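Local coordinates for protein fatty acid biosynthesis transcriptional regulator (Streptococcus pneumoniae, PDB 6JBX) that binds DNA as a MarR-family transcriptional regulator and probably represses genes of fatty acid synthesis in the pneumococcus, at residues F38-I49 and S77-Y86. Numbering follows the deposited sequence.
Sequences FKDISIKEMHTI and SLNNLERKGY. With nucleotides of chain C.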
loop_
_atom_site.group_PDB
_atom_site.type_symbol
_atom_site.label_atom_id
_atom_site.label_comp_id
_atom_site.label_asym_id
_atom_site.label_seq_id
_atom_site.Cartn_x
_atom_site.Cartn_y
_atom_site.Cartn_z
ATOM N N PHE A 38 -0.651 21.789 -3.506
ATOM C CA PHE A 38 0.761 21.563 -3.231
ATOM C C PHE A 38 1.272 20.371 -4.051
ATOM O O PHE A 38 1.005 19.219 -3.718
ATOM C CB PHE A 38 0.992 21.371 -1.729
ATOM C CG PHE A 38 0.467 22.523 -0.918
ATOM C CD1 PHE A 38 1.012 23.796 -1.043
ATOM C CD2 PHE A 38 -0.638 22.353 -0.101
ATOM C CE1 PHE A 38 0.480 24.867 -0.330
ATOM C CE2 PHE A 38 -1.191 23.424 0.581
ATOM C CZ PHE A 38 -0.621 24.674 0.484
ATOM N N LYS A 39 2.032 20.634 -5.098
ATOM C CA LYS A 39 2.253 19.594 -6.087
ATOM C C LYS A 39 3.638 18.977 -5.980
ATOM O O LYS A 39 3.938 18.096 -6.754
ATOM C CB LYS A 39 2.068 20.108 -7.512
ATOM C CG LYS A 39 0.679 20.622 -7.790
ATOM C CD LYS A 39 0.530 21.047 -9.233
ATOM C CE LYS A 39 -0.904 21.355 -9.563
ATOM N NZ LYS A 39 -1.563 22.083 -8.468
ATOM N N ASP A 40 4.397 19.330 -4.974
ATOM C CA ASP A 40 5.789 18.869 -4.893
ATOM C C ASP A 40 5.996 17.920 -3.689
ATOM O O ASP A 40 7.109 17.855 -3.171
ATOM C CB ASP A 40 6.732 20.078 -4.794
ATOM C CG ASP A 40 6.484 20.918 -3.551
ATOM O OD1 ASP A 40 5.353 20.850 -3.013
ATOM O OD2 ASP A 40 7.431 21.607 -3.109
ATOM N N ILE A 41 4.960 17.157 -3.288
ATOM C CA ILE A 41 5.016 16.270 -2.128
ATOM C C ILE A 41 4.486 14.892 -2.548
ATOM O O ILE A 41 3.354 14.756 -2.991
ATOM C CB ILE A 41 4.216 16.842 -0.945
ATOM C CG1 ILE A 41 4.900 18.058 -0.320
ATOM C CG2 ILE A 41 3.958 15.774 0.118
ATOM C CD1 ILE A 41 6.275 17.758 0.260
ATOM N N SER A 42 5.340 13.905 -2.440
ATOM C CA SER A 42 5.011 12.539 -2.727
ATOM C C SER A 42 4.277 11.917 -1.533
ATOM O O SER A 42 4.316 12.438 -0.400
ATOM C CB SER A 42 6.276 11.753 -2.961
ATOM O OG SER A 42 6.841 11.475 -1.675
ATOM N N ILE A 43 3.686 10.744 -1.760
ATOM C CA ILE A 43 2.979 10.089 -0.664
ATOM C C ILE A 43 3.980 9.697 0.423
ATOM O O ILE A 43 3.646 9.793 1.601
ATOM C CB ILE A 43 2.110 8.901 -1.140
ATOM C CG1 ILE A 43 1.261 8.348 0.009
ATOM C CG2 ILE A 43 2.943 7.778 -1.795
ATOM C CD1 ILE A 43 0.177 9.278 0.513
ATOM N N LYS A 44 5.207 9.323 0.080
ATOM C CA LYS A 44 6.196 8.978 1.119
ATOM C C LYS A 44 6.627 10.212 1.915
ATOM O O LYS A 44 6.759 10.128 3.148
ATOM C CB LYS A 44 7.427 8.304 0.529
ATOM C CG LYS A 44 7.149 6.924 -0.033
ATOM C CD LYS A 44 6.492 6.072 1.010
ATOM C CE LYS A 44 6.343 4.623 0.622
ATOM N NZ LYS A 44 5.244 4.021 1.418
ATOM N N GLU A 45 6.767 11.360 1.262
ATOM C CA GLU A 45 7.067 12.578 2.015
ATOM C C GLU A 45 5.864 12.934 2.882
ATOM O O GLU A 45 6.046 13.421 3.994
ATOM C CB GLU A 45 7.399 13.791 1.127
ATOM C CG GLU A 45 8.716 13.654 0.376
ATOM C CD GLU A 45 8.915 14.689 -0.731
ATOM O OE1 GLU A 45 9.986 15.370 -0.718
ATOM O OE2 GLU A 45 8.003 14.827 -1.609
ATOM N N MET A 46 4.658 12.712 2.372
ATOM C CA MET A 46 3.461 12.996 3.174
ATOM C C MET A 46 3.489 12.143 4.452
ATOM O O MET A 46 3.092 12.615 5.504
ATOM C CB MET A 46 2.192 12.734 2.370
ATOM C CG MET A 46 0.928 13.226 3.004
ATOM S SD MET A 46 0.781 15.017 3.259
ATOM C CE MET A 46 0.824 14.999 5.046
ATOM N N HIS A 47 4.064 10.943 4.401
ATOM C CA HIS A 47 4.127 10.146 5.635
ATOM C C HIS A 47 5.054 10.815 6.662
ATOM O O HIS A 47 4.736 10.829 7.829
ATOM C CB HIS A 47 4.572 8.700 5.374
ATOM C CG HIS A 47 3.564 7.911 4.614
ATOM N ND1 HIS A 47 3.933 6.832 3.840
ATOM C CD2 HIS A 47 2.228 8.081 4.458
ATOM C CE1 HIS A 47 2.856 6.351 3.248
ATOM N NE2 HIS A 47 1.794 7.110 3.607
ATOM N N THR A 48 6.205 11.317 6.222
ATOM C CA THR A 48 7.121 12.029 7.108
ATOM C C THR A 48 6.423 13.266 7.668
ATOM O O THR A 48 6.430 13.479 8.875
ATOM C CB THR A 48 8.432 12.370 6.408
ATOM O OG1 THR A 48 8.987 11.145 5.947
ATOM C CG2 THR A 48 9.418 13.073 7.313
ATOM N N ILE A 49 5.718 14.011 6.824
ATOM C CA ILE A 49 5.024 15.199 7.301
ATOM C C ILE A 49 4.021 14.811 8.398
ATOM O O ILE A 49 3.847 15.537 9.398
ATOM C CB ILE A 49 4.362 15.966 6.145
ATOM C CG1 ILE A 49 5.421 16.623 5.253
ATOM C CG2 ILE A 49 3.353 16.978 6.654
ATOM C CD1 ILE A 49 4.856 17.396 4.099
ATOM N N SER A 77 15.007 12.636 3.410
ATOM C CA SER A 77 13.651 13.102 3.251
ATOM C C SER A 77 13.492 14.451 3.967
ATOM O O SER A 77 12.876 15.391 3.409
ATOM C CB SER A 77 12.678 12.063 3.741
ATOM O OG SER A 77 11.338 12.456 3.537
ATOM N N LEU A 78 14.055 14.568 5.175
ATOM C CA LEU A 78 13.931 15.815 5.920
ATOM C C LEU A 78 14.676 16.940 5.181
ATOM O O LEU A 78 14.166 18.066 5.125
ATOM C CB LEU A 78 14.474 15.642 7.342
ATOM C CG LEU A 78 13.734 14.652 8.240
ATOM C CD1 LEU A 78 14.538 14.418 9.507
ATOM C CD2 LEU A 78 12.334 15.131 8.595
ATOM N N ASN A 79 15.831 16.652 4.574
ATOM C CA ASN A 79 16.568 17.674 3.808
ATOM C C ASN A 79 15.687 18.201 2.671
ATOM O O ASN A 79 15.595 19.416 2.486
ATOM C CB ASN A 79 17.882 17.143 3.212
ATOM C CG ASN A 79 18.977 16.907 4.235
ATOM O OD1 ASN A 79 18.839 17.300 5.394
ATOM N ND2 ASN A 79 20.065 16.272 3.807
ATOM N N ASN A 80 15.059 17.300 1.898
ATOM C CA ASN A 80 14.127 17.714 0.814
ATOM C C ASN A 80 12.957 18.531 1.390
ATOM O O ASN A 80 12.496 19.506 0.792
ATOM C CB ASN A 80 13.624 16.522 -0.008
ATOM C CG ASN A 80 14.737 15.825 -0.764
ATOM O OD1 ASN A 80 15.751 16.445 -1.099
ATOM N ND2 ASN A 80 14.596 14.525 -0.999
ATOM N N LEU A 81 12.435 18.121 2.520
ATOM C CA LEU A 81 11.220 18.761 3.051
ATOM C C LEU A 81 11.609 20.137 3.628
ATOM O O LEU A 81 10.874 21.076 3.513
ATOM C CB LEU A 81 10.594 17.869 4.131
ATOM C CG LEU A 81 9.805 16.638 3.663
ATOM C CD1 LEU A 81 9.417 15.737 4.850
ATOM C CD2 LEU A 81 8.549 17.064 2.912
ATOM N N GLU A 82 12.780 20.246 4.242
ATOM C CA GLU A 82 13.225 21.559 4.762
ATOM C C GLU A 82 13.488 22.479 3.562
ATOM O O GLU A 82 12.995 23.542 3.547
ATOM C CB GLU A 82 14.475 21.443 5.643
ATOM C CG GLU A 82 14.822 22.741 6.387
ATOM C CD GLU A 82 15.698 22.600 7.633
ATOM O OE1 GLU A 82 16.619 21.726 7.633
ATOM O OE2 GLU A 82 15.452 23.359 8.619
ATOM N N ARG A 83 14.221 22.007 2.558
ATOM C CA ARG A 83 14.462 22.781 1.338
ATOM C C ARG A 83 13.130 23.266 0.743
ATOM O O ARG A 83 13.058 24.413 0.273
ATOM C CB ARG A 83 15.222 21.934 0.307
ATOM C CG ARG A 83 15.317 22.572 -1.081
ATOM C CD ARG A 83 16.111 21.767 -2.106
ATOM N NE ARG A 83 15.623 20.394 -2.279
ATOM C CZ ARG A 83 14.601 20.043 -3.057
ATOM N NH1 ARG A 83 13.959 20.965 -3.753
ATOM N NH2 ARG A 83 14.221 18.781 -3.137
ATOM N N LYS A 84 12.090 22.412 0.716
ATOM C CA LYS A 84 10.861 22.783 0.052
ATOM C C LYS A 84 9.968 23.602 0.975
ATOM O O LYS A 84 8.948 24.023 0.540
ATOM C CB LYS A 84 10.146 21.539 -0.475
ATOM C CG LYS A 84 10.821 20.901 -1.678
ATOM C CD LYS A 84 10.022 19.834 -2.378
ATOM C CE LYS A 84 10.329 18.462 -1.814
ATOM N NZ LYS A 84 9.672 17.384 -2.585
ATOM N N GLY A 85 10.343 23.816 2.241
ATOM C CA GLY A 85 9.635 24.754 3.108
ATOM C C GLY A 85 8.510 24.140 3.940
ATOM O O GLY A 85 7.650 24.895 4.450
ATOM N N TYR A 86 8.528 22.823 4.167
ATOM C CA TYR A 86 7.423 22.142 4.925
ATOM C C TYR A 86 7.796 21.854 6.373
ATOM O O TYR A 86 6.917 21.695 7.205
ATOM C CB TYR A 86 7.025 20.855 4.218
ATOM C CG TYR A 86 6.357 21.109 2.892
ATOM C CD1 TYR A 86 5.006 21.412 2.814
ATOM C CD2 TYR A 86 7.064 21.040 1.705
ATOM C CE1 TYR A 86 4.377 21.640 1.598
ATOM C CE2 TYR A 86 6.439 21.235 0.476
ATOM C CZ TYR A 86 5.101 21.593 0.426
ATOM O OH TYR A 86 4.462 21.818 -0.777
ATOM P P DG C 13 10.530 10.472 -2.170
ATOM O OP1 DG C 13 9.071 10.394 -2.041
ATOM O OP2 DG C 13 11.354 11.393 -1.308
ATOM O "O5'" DG C 13 11.080 9.003 -1.956
ATOM C "C5'" DG C 13 10.405 7.880 -2.536
ATOM C "C4'" DG C 13 11.169 6.644 -2.142
ATOM O "O4'" DG C 13 12.431 6.696 -2.826
ATOM C "C3'" DG C 13 11.507 6.521 -0.642
ATOM O "O3'" DG C 13 10.995 5.263 -0.188
ATOM C "C2'" DG C 13 13.019 6.651 -0.586
ATOM C "C1'" DG C 13 13.430 6.184 -1.986
ATOM N N9 DG C 13 14.698 6.647 -2.526
ATOM C C8 DG C 13 15.168 7.939 -2.575
ATOM N N7 DG C 13 16.316 8.044 -3.187
ATOM C C5 DG C 13 16.591 6.753 -3.618
ATOM C C6 DG C 13 17.690 6.247 -4.339
ATOM O O6 DG C 13 18.689 6.855 -4.758
ATOM N N1 DG C 13 17.584 4.874 -4.534
ATOM C C2 DG C 13 16.534 4.093 -4.114
ATOM N N2 DG C 13 16.604 2.792 -4.412
ATOM N N3 DG C 13 15.491 4.557 -3.452
ATOM C C4 DG C 13 15.607 5.878 -3.202
HETATM O O HOH W 1 7.235 23.576 -1.744
#
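E45 and K84 meet nearly at a right angle where, in the winged helix-turn-helix domain of this MarR-family protein, helix 43-49 crosses helix 77-84, the C-terminal part of helix 71-84, the presumed recognition helix. The axes of these pieces approach to 10.4 Å at a crossing angle of -86°, and E45 is a knob in the hole formed by S77, N80, L81 and K84. The E45 carboxylate is gripped from two sides: OE1 receives K84 NZ on its syn lone pair at 2.8 Å, a salt bridge, while OE2 takes the backbone N of S42 on its anti lone pair. In return S42 OG accepts from E45 N, completing a capping box, and donates to OP1 of DG13 in chain C, so the helix cap is joined directly to the DNA backbone. K84, its chain bent at chi3, also gives NZ to D40 O at 2.7 Å, with a C=O...N angle of 166°.

Next to these polar groups, L81 divides its branches: CD1 meets T48 CG2, whereas CD2 lies 3.6 Å from I41 CD1 and also touches I49 CD1. I41 CD1 also rests over one face of the Y86 ring, 3.9 Å from its centroid, a CH-pi contact. G85, with positive phi and bonds back into the last turn, forms a Schellman motif that leads to Y86. With D40 CG set between its own backbone N and carbonyl carbon, the carboxylate reaches the tyrosine's edge, its plane turned 50° from the ring, and Y86 OH donates to the syn lone pair of D40 OD1 at 2.6 Å.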